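Local coordinates for protein transcriptional regulator, TetR family (PDB 3VPR) that probably binds operator DNA through a helix-turn-helix as a dimer and represses transcription in Thermus thermophilus, at residues F82-Y94 and V151-P164. Sequence-based numbering, arbitrary orientation.
Sequences FMEAHARYFEENY and VLSMLNWMIRWFRP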
ATOM      1  N   PHE A  82      -9.537  13.187  11.138  1.00 28.74           N
ATOM      2  CA  PHE A  82      -9.644  12.513   9.862  1.00 31.01           C
ATOM      3  C   PHE A  82      -8.850  11.195   9.897  1.00 34.80           C
ATOM      4  O   PHE A  82      -9.376  10.130   9.572  1.00 31.61           O
ATOM      5  CB  PHE A  82      -9.113  13.409   8.755  1.00 32.57           C
ATOM      6  CG  PHE A  82      -9.186  12.795   7.382  1.00 42.19           C
ATOM      7  CD1 PHE A  82      -8.234  11.869   6.960  1.00 32.42           C
ATOM      8  CD2 PHE A  82     -10.196  13.168   6.496  1.00 36.49           C
ATOM      9  CE1 PHE A  82      -8.287  11.329   5.665  1.00 32.02           C
ATOM     10  CE2 PHE A  82     -10.253  12.638   5.216  1.00 34.77           C
ATOM     11  CZ  PHE A  82      -9.301  11.720   4.794  1.00 31.88           C
HETATM   12  N   MSE A  83      -7.591  11.268  10.323  1.00 35.56           N
HETATM   13  CA  MSE A  83      -6.737  10.088  10.359  1.00 35.57           C
HETATM   14  C   MSE A  83      -7.255   8.992  11.290  1.00 36.67           C
HETATM   15  O   MSE A  83      -7.244   7.811  10.928  1.00 32.05           O
HETATM   16  CB  MSE A  83      -5.310  10.493  10.735  1.00 28.80           C
HETATM   17  CG  MSE A  83      -4.660  11.407   9.705  1.00 39.30           C
HETATM   18 SE   MSE A  83      -2.905  12.086  10.228  1.00 46.86          SE
HETATM   19  CE  MSE A  83      -1.881  10.422  10.017  1.00 31.06           C
ATOM     20  N   GLU A  84      -7.720   9.379  12.474  1.00 34.05           N
ATOM     21  CA  GLU A  84      -8.241   8.404  13.427  1.00 37.57           C
ATOM     22  C   GLU A  84      -9.565   7.778  12.995  1.00 39.14           C
ATOM     23  O   GLU A  84      -9.759   6.574  13.148  1.00 42.72           O
ATOM     24  CB  GLU A  84      -8.379   9.038  14.812  1.00 43.16           C
ATOM     25  CG  GLU A  84      -7.027   9.256  15.477  1.00 55.32           C
ATOM     26  CD  GLU A  84      -7.129   9.718  16.916  1.00 59.16           C
ATOM     27  OE1 GLU A  84      -7.815   9.047  17.714  1.00 76.83           O
ATOM     28  OE2 GLU A  84      -6.513  10.747  17.250  1.00 68.37           O
ATOM     29  N   ALA A  85     -10.473   8.588  12.458  1.00 31.18           N
ATOM     30  CA  ALA A  85     -11.755   8.079  11.993  1.00 35.71           C
ATOM     31  C   ALA A  85     -11.491   7.096  10.851  1.00 33.88           C
ATOM     32  O   ALA A  85     -12.117   6.048  10.775  1.00 40.65           O
ATOM     33  CB  ALA A  85     -12.647   9.243  11.508  1.00 30.02           C
ATOM     34  N   HIS A  86     -10.551   7.439   9.969  1.00 36.08           N
ATOM     35  CA  HIS A  86     -10.203   6.573   8.841  1.00 26.73           C
ATOM     36  C   HIS A  86      -9.733   5.211   9.345  1.00 27.29           C
ATOM     37  O   HIS A  86     -10.252   4.182   8.935  1.00 32.20           O
ATOM     38  CB  HIS A  86      -9.101   7.234   8.002  1.00 33.40           C
ATOM     39  CG  HIS A  86      -8.629   6.408   6.842  1.00 38.18           C
ATOM     40  ND1 HIS A  86      -8.685   6.858   5.539  1.00 33.33           N
ATOM     41  CD2 HIS A  86      -8.071   5.176   6.792  1.00 24.90           C
ATOM     42  CE1 HIS A  86      -8.183   5.935   4.738  1.00 32.63           C
ATOM     43  NE2 HIS A  86      -7.804   4.906   5.473  1.00 38.71           N
ATOM     44  N   ALA A  87      -8.756   5.224  10.247  1.00 36.23           N
ATOM     45  CA  ALA A  87      -8.179   4.010  10.823  1.00 32.76           C
ATOM     46  C   ALA A  87      -9.178   3.198  11.641  1.00 33.14           C
ATOM     47  O   ALA A  87      -9.147   1.969  11.628  1.00 37.51           O
ATOM     48  CB  ALA A  87      -6.963   4.375  11.699  1.00 34.47           C
ATOM     49  N   ARG A  88     -10.051   3.881  12.373  1.00 41.99           N
ATOM     50  CA  ARG A  88     -11.047   3.176  13.168  1.00 39.49           C
ATOM     51  C   ARG A  88     -12.032   2.475  12.242  1.00 39.94           C
ATOM     52  O   ARG A  88     -12.334   1.297  12.419  1.00 40.01           O
ATOM     53  CB  ARG A  88     -11.799   4.135  14.091  1.00 42.51           C
ATOM     54  CG  ARG A  88     -13.034   3.499  14.708  1.00 56.33           C
ATOM     55  CD  ARG A  88     -13.665   4.355  15.785  1.00 61.91           C
ATOM     56  NE  ARG A  88     -13.032   4.145  17.080  1.00 78.01           N
ATOM     57  CZ  ARG A  88     -13.512   4.590  18.236  1.00 83.82           C
ATOM     58  NH1 ARG A  88     -14.645   5.281  18.278  1.00 91.34           N
ATOM     59  NH2 ARG A  88     -12.853   4.341  19.357  1.00 86.71           N
ATOM     60  N   TYR A  89     -12.529   3.197  11.244  1.00 41.20           N
ATOM     61  CA  TYR A  89     -13.470   2.610  10.305  1.00 34.79           C
ATOM     62  C   TYR A  89     -12.817   1.419   9.606  1.00 36.23           C
ATOM     63  O   TYR A  89     -13.425   0.367   9.448  1.00 34.36           O
ATOM     64  CB  TYR A  89     -13.893   3.634   9.259  1.00 27.81           C
ATOM     65  CG  TYR A  89     -15.006   3.131   8.383  1.00 35.55           C
ATOM     66  CD1 TYR A  89     -16.326   3.176   8.819  1.00 30.46           C
ATOM     67  CD2 TYR A  89     -14.743   2.584   7.132  1.00 30.98           C
ATOM     68  CE1 TYR A  89     -17.361   2.687   8.039  1.00 33.67           C
ATOM     69  CE2 TYR A  89     -15.772   2.093   6.334  1.00 40.42           C
ATOM     70  CZ  TYR A  89     -17.081   2.146   6.796  1.00 44.45           C
ATOM     71  OH  TYR A  89     -18.113   1.654   6.025  1.00 46.40           O
ATOM     72  N   PHE A  90     -11.572   1.593   9.178  1.00 38.37           N
ATOM     73  CA  PHE A  90     -10.853   0.523   8.501  1.00 34.53           C
ATOM     74  C   PHE A  90     -10.840  -0.754   9.343  1.00 43.70           C
ATOM     75  O   PHE A  90     -11.149  -1.838   8.850  1.00 38.43           O
ATOM     76  CB  PHE A  90      -9.416   0.966   8.208  1.00 34.93           C
ATOM     77  CG  PHE A  90      -8.434  -0.170   8.146  1.00 43.19           C
ATOM     78  CD1 PHE A  90      -8.461  -1.072   7.085  1.00 33.47           C
ATOM     79  CD2 PHE A  90      -7.483  -0.346   9.161  1.00 36.50           C
ATOM     80  CE1 PHE A  90      -7.549  -2.144   7.025  1.00 53.68           C
ATOM     81  CE2 PHE A  90      -6.565  -1.414   9.114  1.00 44.06           C
ATOM     82  CZ  PHE A  90      -6.599  -2.314   8.044  1.00 43.76           C
ATOM     83  N   GLU A  91     -10.500  -0.614  10.620  1.00 45.27           N
ATOM     84  CA  GLU A  91     -10.428  -1.753  11.520  1.00 48.97           C
ATOM     85  C   GLU A  91     -11.764  -2.421  11.848  1.00 47.74           C
ATOM     86  O   GLU A  91     -11.815  -3.633  12.029  1.00 45.76           O
ATOM     87  CB  GLU A  91      -9.735  -1.348  12.825  1.00 54.83           C
ATOM     88  CG  GLU A  91      -9.840  -2.406  13.925  1.00 57.68           C
ATOM     89  CD  GLU A  91      -8.861  -2.175  15.062  1.00 68.76           C
ATOM     90  OE1 GLU A  91      -8.774  -1.028  15.556  1.00 59.47           O
ATOM     91  OE2 GLU A  91      -8.184  -3.147  15.463  1.00 66.30           O
ATOM     92  N   GLU A  92     -12.835  -1.641  11.942  1.00 44.39           N
ATOM     93  CA  GLU A  92     -14.145  -2.203  12.264  1.00 43.54           C
ATOM     94  C   GLU A  92     -14.743  -2.924  11.055  1.00 48.21           C
ATOM     95  O   GLU A  92     -15.570  -3.822  11.202  1.00 46.73           O
ATOM     96  CB  GLU A  92     -15.106  -1.098  12.703  1.00 43.28           C
ATOM     97  CG  GLU A  92     -14.600  -0.229  13.837  1.00 49.18           C
ATOM     98  CD  GLU A  92     -15.530   0.934  14.117  1.00 48.50           C
ATOM     99  OE1 GLU A  92     -15.878   1.654  13.156  1.00 56.97           O
ATOM    100  OE2 GLU A  92     -15.911   1.132  15.290  1.00 61.03           O
ATOM    101  N   ASN A  93     -14.319  -2.529   9.860  1.00 40.00           N
ATOM    102  CA  ASN A  93     -14.836  -3.118   8.628  1.00 34.87           C
ATOM    103  C   ASN A  93     -13.692  -3.738   7.821  1.00 40.99           C
ATOM    104  O   ASN A  93     -13.680  -3.694   6.589  1.00 36.32           O
ATOM    105  CB  ASN A  93     -15.532  -2.015   7.823  1.00 30.85           C
ATOM    106  CG  ASN A  93     -16.639  -1.337   8.614  1.00 36.67           C
ATOM    107  OD1 ASN A  93     -17.725  -1.886   8.762  1.00 42.53           O
ATOM    108  ND2 ASN A  93     -16.359  -0.151   9.145  1.00 31.19           N
ATOM    109  N   TYR A  94     -12.735  -4.313   8.539  1.00 40.86           N
ATOM    110  CA  TYR A  94     -11.551  -4.923   7.942  1.00 38.05           C
ATOM    111  C   TYR A  94     -11.803  -5.790   6.704  1.00 39.85           C
ATOM    112  O   TYR A  94     -11.212  -5.562   5.647  1.00 37.71           O
ATOM    113  CB  TYR A  94     -10.813  -5.740   9.006  1.00 42.85           C
ATOM    114  CG  TYR A  94      -9.533  -6.365   8.513  1.00 45.83           C
ATOM    115  CD1 TYR A  94      -8.377  -5.607   8.380  1.00 42.71           C
ATOM    116  CD2 TYR A  94      -9.478  -7.717   8.181  1.00 44.92           C
ATOM    117  CE1 TYR A  94      -7.197  -6.175   7.934  1.00 46.79           C
ATOM    118  CE2 TYR A  94      -8.299  -8.299   7.729  1.00 49.26           C
ATOM    119  CZ  TYR A  94      -7.164  -7.519   7.609  1.00 51.62           C
ATOM    120  OH  TYR A  94      -5.989  -8.076   7.157  1.00 63.35           O
ATOM    121  N   VAL A 151      -0.081  11.056   3.945  1.00 29.70           N
ATOM    122  CA  VAL A 151      -1.002  10.621   4.985  1.00 34.49           C
ATOM    123  C   VAL A 151      -1.821   9.382   4.577  1.00 31.00           C
ATOM    124  O   VAL A 151      -1.904   8.407   5.331  1.00 33.60           O
ATOM    125  CB  VAL A 151      -1.979  11.765   5.364  1.00 29.51           C
ATOM    126  CG1 VAL A 151      -2.954  11.294   6.428  1.00 27.36           C
ATOM    127  CG2 VAL A 151      -1.195  12.958   5.856  1.00 28.81           C
ATOM    128  N   LEU A 152      -2.426   9.421   3.392  1.00 30.36           N
ATOM    129  CA  LEU A 152      -3.230   8.296   2.931  1.00 33.98           C
ATOM    130  C   LEU A 152      -2.351   7.048   2.839  1.00 40.30           C
ATOM    131  O   LEU A 152      -2.799   5.937   3.148  1.00 35.81           O
ATOM    132  CB  LEU A 152      -3.883   8.622   1.579  1.00 31.75           C
ATOM    133  CG  LEU A 152      -5.086   9.592   1.624  1.00 43.17           C
ATOM    134  CD1 LEU A 152      -5.491  10.008   0.214  1.00 30.54           C
ATOM    135  CD2 LEU A 152      -6.268   8.923   2.332  1.00 35.38           C
ATOM    136  N   SER A 153      -1.094   7.230   2.438  1.00 33.15           N
ATOM    137  CA  SER A 153      -0.184   6.095   2.352  1.00 33.42           C
ATOM    138  C   SER A 153      -0.017   5.468   3.735  1.00 32.69           C
ATOM    139  O   SER A 153      -0.039   4.248   3.878  1.00 30.62           O
ATOM    140  CB  SER A 153       1.187   6.527   1.807  1.00 32.82           C
ATOM    141  OG  SER A 153       1.071   7.004   0.473  1.00 34.98           O
HETATM  142  N   MSE A 154       0.147   6.292   4.763  1.00 32.51           N
HETATM  143  CA  MSE A 154       0.313   5.734   6.100  1.00 36.34           C
HETATM  144  C   MSE A 154      -0.938   4.953   6.519  1.00 37.95           C
HETATM  145  O   MSE A 154      -0.848   3.825   7.009  1.00 38.64           O
HETATM  146  CB  MSE A 154       0.608   6.842   7.118  1.00 35.93           C
HETATM  147  CG  MSE A 154       1.949   7.543   6.917  1.00 39.53           C
HETATM  148 SE   MSE A 154       2.186   9.081   8.086  1.00 53.19          SE
HETATM  149  CE  MSE A 154       1.606  10.482   6.925  1.00 51.27           C
ATOM    150  N   LEU A 155      -2.102   5.555   6.307  1.00 34.27           N
ATOM    151  CA  LEU A 155      -3.362   4.931   6.683  1.00 33.46           C
ATOM    152  C   LEU A 155      -3.696   3.696   5.834  1.00 40.16           C
ATOM    153  O   LEU A 155      -3.981   2.633   6.387  1.00 39.49           O
ATOM    154  CB  LEU A 155      -4.495   5.956   6.587  1.00 35.18           C
ATOM    155  CG  LEU A 155      -4.305   7.251   7.392  1.00 33.97           C
ATOM    156  CD1 LEU A 155      -5.300   8.286   6.915  1.00 33.46           C
ATOM    157  CD2 LEU A 155      -4.472   6.983   8.893  1.00 31.60           C
ATOM    158  N   ASN A 156      -3.644   3.819   4.506  1.00 34.50           N
ATOM    159  CA  ASN A 156      -3.983   2.683   3.639  1.00 38.68           C
ATOM    160  C   ASN A 156      -2.985   1.529   3.654  1.00 43.17           C
ATOM    161  O   ASN A 156      -3.392   0.374   3.554  1.00 44.02           O
ATOM    162  CB  ASN A 156      -4.221   3.140   2.194  1.00 38.75           C
ATOM    163  CG  ASN A 156      -5.438   4.042   2.063  1.00 46.25           C
ATOM    164  OD1 ASN A 156      -6.318   4.015   2.919  1.00 39.58           O
ATOM    165  ND2 ASN A 156      -5.497   4.839   0.990  1.00 32.16           N
ATOM    166  N   TRP A 157      -1.692   1.817   3.778  1.00 31.04           N
ATOM    167  CA  TRP A 157      -0.713   0.735   3.824  1.00 41.01           C
ATOM    168  C   TRP A 157      -1.011  -0.181   5.011  1.00 40.89           C
ATOM    169  O   TRP A 157      -0.614  -1.340   5.006  1.00 57.71           O
ATOM    170  CB  TRP A 157       0.711   1.277   3.946  1.00 38.26           C
ATOM    171  CG  TRP A 157       1.795   0.223   3.777  1.00 54.53           C
ATOM    172  CD1 TRP A 157       2.809  -0.071   4.656  1.00 46.91           C
ATOM    173  CD2 TRP A 157       2.013  -0.609   2.630  1.00 50.97           C
ATOM    174  NE1 TRP A 157       3.639  -1.028   4.124  1.00 50.01           N
ATOM    175  CE2 TRP A 157       3.174  -1.376   2.884  1.00 49.37           C
ATOM    176  CE3 TRP A 157       1.341  -0.782   1.414  1.00 61.74           C
ATOM    177  CZ2 TRP A 157       3.680  -2.298   1.960  1.00 58.18           C
ATOM    178  CZ3 TRP A 157       1.844  -1.700   0.492  1.00 62.93           C
ATOM    179  CH2 TRP A 157       3.002  -2.448   0.775  1.00 64.15           C
HETATM  180  N   MSE A 158      -1.713   0.329   6.021  1.00 42.52           N
HETATM  181  CA  MSE A 158      -2.071  -0.484   7.188  1.00 47.68           C
HETATM  182  C   MSE A 158      -2.824  -1.758   6.776  1.00 50.19           C
HETATM  183  O   MSE A 158      -2.777  -2.777   7.474  1.00 51.26           O
HETATM  184  CB  MSE A 158      -2.948   0.312   8.163  1.00 44.70           C
HETATM  185  CG  MSE A 158      -2.205   1.263   9.099  1.00 58.11           C
HETATM  186 SE   MSE A 158      -3.414   2.180  10.351  1.00 67.62          SE
HETATM  187  CE  MSE A 158      -3.722   0.725  11.581  1.00 54.82           C
ATOM    188  N   ILE A 159      -3.523  -1.684   5.646  1.00 47.19           N
ATOM    189  CA  ILE A 159      -4.285  -2.813   5.111  1.00 54.20           C
ATOM    190  C   ILE A 159      -3.381  -4.023   4.851  1.00 60.43           C
ATOM    191  O   ILE A 159      -3.862  -5.146   4.709  1.00 62.42           O
ATOM    192  CB  ILE A 159      -5.000  -2.417   3.777  1.00 61.69           C
ATOM    193  CG1 ILE A 159      -6.013  -1.293   4.045  1.00 55.84           C
ATOM    194  CG2 ILE A 159      -5.700  -3.635   3.155  1.00 53.80           C
ATOM    195  CD1 ILE A 159      -6.574  -0.634   2.782  1.00 54.15           C
ATOM    196  N   ARG A 160      -2.073  -3.792   4.809  1.00 60.07           N
ATOM    197  CA  ARG A 160      -1.115  -4.859   4.547  1.00 63.95           C
ATOM    198  C   ARG A 160      -0.376  -5.384   5.769  1.00 67.58           C
ATOM    199  O   ARG A 160       0.076  -6.529   5.771  1.00 67.11           O
ATOM    200  CB  ARG A 160      -0.088  -4.397   3.510  1.00 69.11           C
ATOM    201  CG  ARG A 160      -0.601  -4.390   2.079  1.00 75.94           C
ATOM    202  CD  ARG A 160      -0.912  -5.806   1.617  1.00 86.03           C
ATOM    203  NE  ARG A 160      -1.159  -5.892   0.180  1.00 85.60           N
ATOM    204  CZ  ARG A 160      -0.288  -5.530  -0.757  1.00 85.12           C
ATOM    205  NH1 ARG A 160       0.904  -5.042  -0.423  1.00 82.42           N
ATOM    206  NH2 ARG A 160      -0.604  -5.671  -2.036  1.00 86.95           N
ATOM    207  N   TRP A 161      -0.244  -4.563   6.804  1.00 63.25           N
ATOM    208  CA  TRP A 161       0.476  -5.005   7.991  1.00 66.68           C
ATOM    209  C   TRP A 161      -0.321  -5.032   9.289  1.00 70.51           C
ATOM    210  O   TRP A 161       0.112  -5.654  10.259  1.00 68.93           O
ATOM    211  CB  TRP A 161       1.733  -4.156   8.208  1.00 59.43           C
ATOM    212  CG  TRP A 161       1.469  -2.696   8.521  1.00 63.43           C
ATOM    213  CD1 TRP A 161       1.382  -1.668   7.626  1.00 46.89           C
ATOM    214  CD2 TRP A 161       1.295  -2.111   9.823  1.00 54.05           C
ATOM    215  NE1 TRP A 161       1.171  -0.483   8.287  1.00 58.40           N
ATOM    216  CE2 TRP A 161       1.111  -0.726   9.635  1.00 52.91           C
ATOM    217  CE3 TRP A 161       1.274  -2.624  11.127  1.00 53.45           C
ATOM    218  CZ2 TRP A 161       0.915   0.156  10.706  1.00 57.34           C
ATOM    219  CZ3 TRP A 161       1.081  -1.744  12.194  1.00 49.68           C
ATOM    220  CH2 TRP A 161       0.902  -0.372  11.974  1.00 45.98           C
ATOM    221  N   PHE A 162      -1.473  -4.366   9.328  1.00 66.33           N
ATOM    222  CA  PHE A 162      -2.250  -4.362  10.561  1.00 66.39           C
ATOM    223  C   PHE A 162      -2.913  -5.699  10.819  1.00 66.47           C
ATOM    224  O   PHE A 162      -3.647  -6.219   9.976  1.00 66.59           O
ATOM    225  CB  PHE A 162      -3.335  -3.288  10.554  1.00 71.54           C
ATOM    226  CG  PHE A 162      -4.095  -3.204  11.853  1.00 61.71           C
ATOM    227  CD1 PHE A 162      -3.495  -2.670  12.988  1.00 59.33           C
ATOM    228  CD2 PHE A 162      -5.398  -3.681  11.947  1.00 54.77           C
ATOM    229  CE1 PHE A 162      -4.182  -2.606  14.202  1.00 55.53           C
ATOM    230  CE2 PHE A 162      -6.094  -3.624  13.157  1.00 57.38           C
ATOM    231  CZ  PHE A 162      -5.482  -3.083  14.289  1.00 39.90           C
ATOM    232  N   ARG A 163      -2.660  -6.243  12.002  1.00 68.83           N
ATOM    233  CA  ARG A 163      -3.231  -7.521  12.376  1.00 69.28           C
ATOM    234  C   ARG A 163      -4.453  -7.332  13.264  1.00 72.73           C
ATOM    235  O   ARG A 163      -4.348  -6.812  14.375  1.00 70.88           O
ATOM    236  CB  ARG A 163      -2.185  -8.375  13.102  1.00 66.41           C
ATOM    237  N   PRO A 164      -5.638  -7.729  12.766  1.00 77.18           N
ATOM    238  CA  PRO A 164      -6.871  -7.597  13.550  1.00 82.45           C
ATOM    239  C   PRO A 164      -6.716  -8.490  14.777  1.00 86.19           C
ATOM    240  O   PRO A 164      -7.367  -8.292  15.803  1.00 82.07           O
ATOM    241  CB  PRO A 164      -7.942  -8.117  12.596  1.00 85.37           C
ATOM    242  CG  PRO A 164      -7.382  -7.779  11.243  1.00 82.86           C
ATOM    243  CD  PRO A 164      -5.935  -8.172  11.393  1.00 76.78           C
TER
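His86 reaches across to Asn156 through a weak, bent hydrogen bond: its NE2 lies 3.1 Å from Asn156 OD1, with only 121° at the hydrogen. The oxygen sits at the edge of the imidazole, while one ring face takes a CH-pi contact from Leu155 CB, 3.9 Å from the ring centroid. Setting CG opposite the backbone N directs the ring to the partner helix. The second ring nitrogen, ND1, is hydrogen-bonded to NE2 of His122 on helix 109-135, which makes His86 a polar link among three helices in a buried layer. With an alanine at this position, Asn156 OD1 and His122 NE2 would probably each lose a partner and a gap would open beside Leu155.

Apolar packing continues both ways along the interface. Met83 turns at chi3 so that CG, SE and CE bend around Val151 CG1, the two side chains crossing at about a right angle, whereas Leu155 CD2 approaches the backbone O of Met83. Further on, Phe90 wedges between Ile159 and Phe162; its CE1 is 3.5 Å from Ile159 CG1, and the Phe90 and Phe162 rings meet obliquely, planes 65° apart. The carboxylate of Glu91 stands almost perpendicular to the Phe162 ring, with OE2 at the ring edge. Beyond the end of helix 75-92, Pro164 CG lies centrally over one face of Tyr94, 3.4 Å from the ring centroid.

The axes of segments 82-92 and 151-161 run nearly parallel, crossing at -17° and 10.1 Å apart at closest approach. Ala174 and Tyr177 of helix 170-183 pack against Ala87 and Met83, and Asn156 also touches Trp157 of the second subunit. This near-parallel pairing of helices 75-92 and 144-161 belongs to the all-helical C-terminal domain, as in TetR-family repressors.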